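Local coordinates for putative lipoprotein YcdA (Bacillus subtilis subsp. subtilis str. 168, PDB 4R4G), which is of unknown function but is a putative membrane-attached lipoprotein that joins an immunoglobulin-like domain to a second domain of mixed helices and strands, at residues I19-T25 with L39-V45; S146-L150 with A234-A238; N219-K225 with E237-V243. Where two conformers were deposited one is given. Residue numbers count along the deposited sequence, not the author numbering.

Contact 1 (I19-T25 with L39-V45)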
# COMPACT_ATOMS: atom_id res chain seq x y z
N ILE A 19 -14.39 9.98 24.64
CA ILE A 19 -13.87 9.40 23.42
C ILE A 19 -13.60 10.54 22.45
O ILE A 19 -14.54 11.12 21.89
CB ILE A 19 -14.81 8.33 22.83
CG1 ILE A 19 -15.05 7.21 23.84
CG2 ILE A 19 -14.24 7.82 21.52
CD1 ILE A 19 -15.90 6.18 23.36
N LYS A 20 -12.33 10.89 22.28
CA LYS A 20 -11.91 12.01 21.45
C LYS A 20 -11.96 11.69 19.95
O LYS A 20 -12.33 12.58 19.18
CB LYS A 20 -10.52 12.52 21.87
CG LYS A 20 -10.48 13.01 23.32
CD LYS A 20 -9.45 14.12 23.54
CE LYS A 20 -9.75 14.92 24.80
NZ LYS A 20 -8.69 15.90 25.13
N ASP A 21 -11.62 10.46 19.52
CA ASP A 21 -11.63 10.09 18.08
C ASP A 21 -11.82 8.57 17.87
O ASP A 21 -11.45 7.80 18.75
CB ASP A 21 -10.33 10.56 17.41
CG ASP A 21 -10.35 10.48 15.90
OD1 ASP A 21 -11.03 11.32 15.27
OD2 ASP A 21 -9.70 9.55 15.34
N VAL A 22 -12.40 8.15 16.71
CA VAL A 22 -12.62 6.75 16.33
C VAL A 22 -12.33 6.59 14.84
O VAL A 22 -13.00 7.19 14.00
CB VAL A 22 -14.03 6.19 16.68
CG1 VAL A 22 -14.21 4.77 16.16
CG2 VAL A 22 -14.29 6.22 18.19
N SER A 23 -11.34 5.75 14.51
CA SER A 23 -11.00 5.51 13.12
C SER A 23 -10.56 4.08 12.89
O SER A 23 -10.19 3.38 13.83
CB SER A 23 -9.88 6.46 12.69
OG SER A 23 -8.69 6.21 13.41
N TYR A 24 -10.64 3.65 11.63
CA TYR A 24 -10.16 2.35 11.18
C TYR A 24 -8.71 2.51 10.75
O TYR A 24 -8.33 3.53 10.14
CB TYR A 24 -10.99 1.81 10.01
CG TYR A 24 -12.41 1.43 10.35
CD1 TYR A 24 -12.69 0.32 11.15
CD2 TYR A 24 -13.49 2.13 9.81
CE1 TYR A 24 -14.00 -0.07 11.43
CE2 TYR A 24 -14.81 1.75 10.08
CZ TYR A 24 -15.05 0.66 10.90
OH TYR A 24 -16.34 0.28 11.17
N THR A 25 -7.90 1.52 11.11
CA THR A 25 -6.49 1.51 10.74
C THR A 25 -6.13 0.12 10.23
O THR A 25 -6.88 -0.85 10.42
CB THR A 25 -5.56 1.95 11.91
OG1 THR A 25 -5.67 1.05 13.02
CG2 THR A 25 -5.78 3.40 12.36
N LEU A 39 -9.63 -5.10 10.29
CA LEU A 39 -9.03 -3.79 10.51
C LEU A 39 -8.73 -3.65 11.99
O LEU A 39 -9.02 -4.56 12.78
CB LEU A 39 -9.95 -2.66 10.02
CG LEU A 39 -10.23 -2.60 8.52
CD1 LEU A 39 -11.20 -1.48 8.21
CD2 LEU A 39 -8.93 -2.38 7.71
N VAL A 40 -8.16 -2.52 12.37
CA VAL A 40 -7.86 -2.24 13.76
C VAL A 40 -8.59 -0.96 14.08
O VAL A 40 -8.42 0.03 13.37
CB VAL A 40 -6.33 -2.17 14.03
CG1 VAL A 40 -6.02 -1.60 15.41
CG2 VAL A 40 -5.70 -3.56 13.87
N LEU A 41 -9.46 -0.98 15.11
CA LEU A 41 -10.21 0.20 15.50
C LEU A 41 -9.36 1.02 16.46
O LEU A 41 -8.94 0.50 17.50
CB LEU A 41 -11.56 -0.19 16.12
CG LEU A 41 -12.55 0.93 16.43
CD1 LEU A 41 -13.29 1.38 15.19
CD2 LEU A 41 -13.53 0.49 17.48
N LYS A 42 -9.02 2.26 16.06
CA LYS A 42 -8.21 3.18 16.87
C LYS A 42 -9.15 4.15 17.55
O LYS A 42 -9.80 4.97 16.89
CB LYS A 42 -7.15 3.90 15.99
CG LYS A 42 -6.16 4.80 16.73
CD LYS A 42 -5.11 5.33 15.77
CE LYS A 42 -4.44 6.59 16.23
NZ LYS A 42 -3.17 6.85 15.48
N VAL A 43 -9.28 4.01 18.87
CA VAL A 43 -10.15 4.82 19.73
C VAL A 43 -9.25 5.69 20.63
O VAL A 43 -8.54 5.15 21.48
CB VAL A 43 -11.14 3.95 20.56
CG1 VAL A 43 -12.18 4.80 21.28
CG2 VAL A 43 -11.83 2.90 19.68
N ASN A 44 -9.23 7.02 20.39
CA ASN A 44 -8.46 7.96 21.21
C ASN A 44 -9.36 8.36 22.35
O ASN A 44 -10.47 8.82 22.11
CB ASN A 44 -7.95 9.19 20.42
CG ASN A 44 -7.04 10.09 21.25
OD1 ASN A 44 -7.48 10.96 22.01
ND2 ASN A 44 -5.75 9.84 21.17
N VAL A 45 -8.92 8.10 23.58
CA VAL A 45 -9.69 8.37 24.78
C VAL A 45 -8.92 9.32 25.69
O VAL A 45 -7.71 9.48 25.53
CB VAL A 45 -10.09 7.07 25.56
CG1 VAL A 45 -10.98 6.15 24.72
CG2 VAL A 45 -8.87 6.31 26.09
O HOH W 1 -8.06 7.40 16.19

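Contact 2 (S146-L150 with A234-A238)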
# COMPACT_ATOMS: atom_id res chain seq x y z
N SER A 146 -2.27 4.72 -0.79
CA SER A 146 -0.91 4.44 -1.24
C SER A 146 -0.91 3.45 -2.39
O SER A 146 -0.06 3.58 -3.28
CB SER A 146 -0.03 3.95 -0.11
OG SER A 146 -0.66 2.96 0.68
N ALA A 147 -1.84 2.46 -2.37
CA ALA A 147 -1.96 1.44 -3.42
C ALA A 147 -2.49 2.10 -4.69
O ALA A 147 -2.00 1.81 -5.78
CB ALA A 147 -2.85 0.30 -2.97
N LYS A 148 -3.45 3.05 -4.54
CA LYS A 148 -4.01 3.82 -5.64
C LYS A 148 -2.84 4.56 -6.32
O LYS A 148 -2.62 4.37 -7.52
CB LYS A 148 -5.15 4.77 -5.16
CG LYS A 148 -6.43 4.04 -4.66
CD LYS A 148 -7.57 4.99 -4.22
CE LYS A 148 -8.65 4.33 -3.36
NZ LYS A 148 -8.48 4.60 -1.88
N ALA A 149 -2.02 5.26 -5.52
CA ALA A 149 -0.82 5.93 -5.98
C ALA A 149 0.18 4.95 -6.65
O ALA A 149 0.63 5.25 -7.75
CB ALA A 149 -0.15 6.66 -4.84
N LEU A 150 0.47 3.77 -6.05
CA LEU A 150 1.39 2.80 -6.68
C LEU A 150 0.86 2.35 -8.06
O LEU A 150 1.64 2.24 -9.01
CB LEU A 150 1.68 1.58 -5.80
CG LEU A 150 2.55 0.53 -6.50
CD1 LEU A 150 3.97 1.03 -6.71
CD2 LEU A 150 2.52 -0.79 -5.81
N ALA A 234 4.05 3.80 3.93
CA ALA A 234 3.22 2.60 3.79
C ALA A 234 3.92 1.48 3.06
O ALA A 234 4.90 1.71 2.36
CB ALA A 234 1.94 2.94 3.05
N ILE A 235 3.37 0.26 3.20
CA ILE A 235 3.81 -0.95 2.50
C ILE A 235 2.67 -1.41 1.60
O ILE A 235 1.58 -1.75 2.09
CB ILE A 235 4.34 -2.10 3.41
CG1 ILE A 235 5.58 -1.66 4.21
CG2 ILE A 235 4.62 -3.40 2.60
CD1 ILE A 235 6.80 -1.14 3.38
N VAL A 236 2.91 -1.39 0.28
CA VAL A 236 1.97 -1.81 -0.73
C VAL A 236 2.45 -3.15 -1.26
O VAL A 236 3.62 -3.30 -1.64
CB VAL A 236 1.77 -0.77 -1.85
CG1 VAL A 236 0.67 -1.22 -2.81
CG2 VAL A 236 1.45 0.61 -1.29
N GLU A 237 1.56 -4.12 -1.23
CA GLU A 237 1.79 -5.47 -1.70
C GLU A 237 1.27 -5.55 -3.13
O GLU A 237 0.07 -5.45 -3.37
CB GLU A 237 1.07 -6.44 -0.76
CG GLU A 237 1.42 -7.90 -0.90
CD GLU A 237 1.21 -8.71 0.38
OE1 GLU A 237 1.79 -8.34 1.43
OE2 GLU A 237 0.50 -9.74 0.31
N ALA A 238 2.19 -5.62 -4.09
CA ALA A 238 1.84 -5.67 -5.51
C ALA A 238 1.88 -7.10 -6.00
O ALA A 238 2.92 -7.76 -5.91
CB ALA A 238 2.79 -4.81 -6.31

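Contact 3 (N219-K225 with E237-V243)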
# COMPACT_ATOMS: atom_id res chain seq x y z
N ASN A 219 -1.55 -7.30 -21.60
CA ASN A 219 -1.27 -8.70 -21.30
C ASN A 219 -0.60 -8.93 -19.93
O ASN A 219 -0.04 -10.00 -19.69
CB ASN A 219 -0.40 -9.30 -22.42
CG ASN A 219 -0.85 -8.89 -23.81
OD1 ASN A 219 -2.06 -8.79 -24.09
ND2 ASN A 219 0.13 -8.61 -24.70
N SER A 220 -0.65 -7.94 -19.04
CA SER A 220 -0.10 -8.09 -17.69
C SER A 220 -1.02 -7.38 -16.74
O SER A 220 -1.78 -6.48 -17.14
CB SER A 220 1.34 -7.58 -17.60
OG SER A 220 1.38 -6.22 -17.20
N SER A 221 -0.99 -7.82 -15.49
CA SER A 221 -1.86 -7.28 -14.46
C SER A 221 -1.14 -7.01 -13.16
O SER A 221 -0.17 -7.69 -12.83
CB SER A 221 -3.01 -8.24 -14.21
OG SER A 221 -4.04 -7.59 -13.48
N ILE A 222 -1.64 -6.02 -12.43
CA ILE A 222 -1.18 -5.67 -11.09
C ILE A 222 -2.39 -5.53 -10.16
O ILE A 222 -3.35 -4.82 -10.47
CB ILE A 222 -0.25 -4.44 -11.04
CG1 ILE A 222 0.11 -4.11 -9.57
CG2 ILE A 222 -0.88 -3.21 -11.75
CD1 ILE A 222 1.31 -3.20 -9.33
N GLN A 223 -2.34 -6.22 -9.04
CA GLN A 223 -3.29 -6.08 -7.95
C GLN A 223 -2.49 -5.44 -6.83
O GLN A 223 -1.49 -6.03 -6.41
CB GLN A 223 -3.91 -7.42 -7.53
CG GLN A 223 -5.04 -7.93 -8.43
CD GLN A 223 -5.71 -9.14 -7.82
OE1 GLN A 223 -5.42 -10.29 -8.17
NE2 GLN A 223 -6.62 -8.92 -6.86
N ALA A 224 -2.84 -4.20 -6.44
CA ALA A 224 -2.09 -3.48 -5.40
C ALA A 224 -2.92 -3.30 -4.12
O ALA A 224 -4.04 -2.78 -4.14
CB ALA A 224 -1.65 -2.12 -5.93
N LYS A 225 -2.36 -3.73 -2.99
CA LYS A 225 -3.02 -3.58 -1.70
C LYS A 225 -2.07 -3.02 -0.68
O LYS A 225 -0.99 -3.57 -0.51
CB LYS A 225 -3.57 -4.93 -1.19
CG LYS A 225 -4.48 -4.74 0.02
CD LYS A 225 -4.73 -5.98 0.84
CE LYS A 225 -5.42 -5.53 2.11
NZ LYS A 225 -5.91 -6.65 2.96
N GLU A 237 1.56 -4.12 -1.23
CA GLU A 237 1.79 -5.47 -1.70
C GLU A 237 1.27 -5.55 -3.13
O GLU A 237 0.07 -5.45 -3.37
CB GLU A 237 1.07 -6.44 -0.76
CG GLU A 237 1.42 -7.90 -0.90
CD GLU A 237 1.21 -8.71 0.38
OE1 GLU A 237 1.79 -8.34 1.43
OE2 GLU A 237 0.50 -9.74 0.31
N ALA A 238 2.19 -5.62 -4.09
CA ALA A 238 1.84 -5.67 -5.51
C ALA A 238 1.88 -7.10 -6.00
O ALA A 238 2.92 -7.76 -5.91
CB ALA A 238 2.79 -4.81 -6.31
N THR A 239 0.74 -7.61 -6.46
CA THR A 239 0.67 -8.97 -6.97
C THR A 239 0.61 -8.80 -8.46
O THR A 239 -0.35 -8.24 -9.00
CB THR A 239 -0.46 -9.78 -6.31
OG1 THR A 239 -0.31 -9.75 -4.86
CG2 THR A 239 -0.51 -11.21 -6.81
N VAL A 240 1.68 -9.22 -9.12
CA VAL A 240 1.84 -8.99 -10.53
C VAL A 240 1.78 -10.27 -11.34
O VAL A 240 2.52 -11.21 -11.06
CB VAL A 240 3.19 -8.25 -10.77
CG1 VAL A 240 3.52 -8.12 -12.27
CG2 VAL A 240 3.22 -6.88 -10.08
N LYS A 241 0.89 -10.26 -12.38
CA LYS A 241 0.74 -11.30 -13.39
C LYS A 241 1.66 -10.86 -14.54
O LYS A 241 1.36 -9.85 -15.18
CB LYS A 241 -0.74 -11.42 -13.81
CG LYS A 241 -1.03 -12.47 -14.90
CD LYS A 241 -2.54 -12.57 -15.23
CE LYS A 241 -3.06 -11.46 -16.14
NZ LYS A 241 -4.54 -11.49 -16.26
N PRO A 242 2.83 -11.51 -14.77
CA PRO A 242 3.72 -11.01 -15.83
C PRO A 242 3.36 -11.47 -17.22
O PRO A 242 2.59 -12.42 -17.37
CB PRO A 242 5.08 -11.60 -15.43
CG PRO A 242 4.76 -12.84 -14.73
CD PRO A 242 3.41 -12.69 -14.09
N VAL A 243 3.95 -10.83 -18.23
CA VAL A 243 3.85 -11.25 -19.61
C VAL A 243 4.85 -12.43 -19.68
O VAL A 243 5.94 -12.34 -19.10
CB VAL A 243 4.17 -10.06 -20.60
CG1 VAL A 243 4.59 -10.54 -21.96
CG2 VAL A 243 2.99 -9.11 -20.74

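Contact 1 (I19-T25 with L39-V45)
Ile-19, Val-22 and Tyr-24 share one face of the sheet with Leu-41, Val-43 and Val-45. CG1 of Val-22 lies 3.6 Å from CD1 of Leu-41, CG2 of Ile-19 lies 3.7 Å from CG1 of Val-43, and CD1 of Tyr-24 lies 3.8 Å from CD1 of Leu-39. Leu-110 of strand 107-112 covers Ile-19, Val-43 and Val-45, while Ile-136 of helix 134-141 packs on Val-22 and Tyr-24; the Tyr-24 hydroxyl hydrogen-bonds to Gly-105 and Gly-131. The axes of the two segments run antiparallel at 165° and approach to 4.6 Å. In the hydrogen-bond ladder Ser-23 N donates to Lys-42 O (2.9 Å) and Lys-42 N to Ser-23 O (2.8 Å), Thr-25 N to Val-40 O (2.8 Å) and Val-40 N to Thr-25 O (2.9 Å). Val-40 O also accepts from Thr-25 OG1 (3.0 Å). Toward Ile-19 the register slips by one residue: Lys-20 N (2.8 Å) and Asp-21 N (3.3 Å) both donate to Asn-44 O, a classic beta bulge, while Asn-44 N donates in return to Asp-21 O (2.9 Å). On the polar face a water bridges both strands, donating to Asp-21 OD2 (2.8 Å) and Lys-42 O (3.1 Å) and accepting from Ser-23 OG (3.1 Å). Farther out, Lys-20 forms a salt bridge with Glu-95 and Asn-44 ND2 hydrogen-bonds to Asn-97, both on strand 93-102. An apolar face turned to a second sheet is characteristic of the beta sandwich of an Ig-like domain, here of the DUF4352 family.

Contact 2 (S146-L150 with A234-A238)
The helical turn 146-150, closed by the 2.8 Å hydrogen bond from N of Leu-150 to O of Ser-146, crosses strand 234-238 at -55° with the axes 8.6 Å apart. No hydrogen bond joins the two segments, and the nearest CA atoms, those of Ala-147 and Val-236, stay 5.8 Å apart, so side chains make the contact. This is a helix laid on the face of a beta sheet: Ala-234, Val-236 and Ala-238 point their CB atoms at helix 145-157, while Ile-235 and Glu-237 point away, in the domain assigned to DUF5105, a family of the NTF2 clan. Val-236 is central: its CG1 meets CB of Ala-147 at 3.8 Å and CD2 of Leu-150 at 3.6 Å, and its CG2 lies 3.7 Å from OG of Ser-146. Toward the ends of the contact the strand offers alanine methyls: OG of Ser-146 lies 3.5 Å from CB of Ala-234, CD2 of Leu-150 4.1 Å from CB of Ala-238. The Ser-146 hydroxyl is hydrogen-bonded to Thr-226 on strand 221-230.

Contact 3 (N219-K225 with E237-V243)
Six backbone hydrogen bonds tie strands 221-225 and 237-241 together in three reciprocal pairs. Ser-221 N donates to Lys-241 O (3.1 Å) and Lys-241 N to Ser-221 O (2.8 Å); Gln-223 N donates to Thr-239 O (2.8 Å) and Thr-239 N to Gln-223 O (2.7 Å); Lys-225 N donates to Glu-237 O (3.0 Å) and Glu-237 N to Lys-225 O (2.7 Å). N-H...O angles of 156° to 178° and an interstrand angle of 166° describe regular antiparallel pairing without a bulge. CA-H...O contacts lie between these rungs, among them Val-240 CA to Ser-221 O at 3.3 Å. Ile-222, Ala-224, Ala-238 and Val-240 form the apolar face: CD1 of Ile-222 touches CB of Ala-238 at 3.7 Å, and CG1 of Ile-222 lies 4.2 Å from CG2 of Val-240. Val-154 of helix 145-157 and Leu-319 of helix 314-321 pack on Ile-222. Beyond the ladder, CG2 of Val-243 reaches O of Asn-219 at 3.3 Å and CB of Ser-220 at 3.9 Å, while the Ser-220 hydroxyl hydrogen-bonds back to O of Leu-216 in helix 203-219. The arrangement is a long beta hairpin with a short turn and one face covered by helices.

In the fold
Along the chain contact 1 comes first, in the N-terminal Ig-like domain, and its two strands are complete before helix 145-157 opens contact 2. Contacts 2 and 3 belong to the C-terminal domain, have centres about 12 Å apart and share Glu-237 and Ala-238 on strand 233-244. That strand pairs edge to edge with strand 221-230 in contact 3 and receives the helix on its face in contact 2; CB of Ala-147 lies 3.5 Å from O of Ala-224, so the helix lies over both hairpin strands. Contact 1 is centred about 22 Å from contact 2 and 32 Å from contact 3 and touches neither, consistent with two domains, each with its own sheets, connected by a kinked helix.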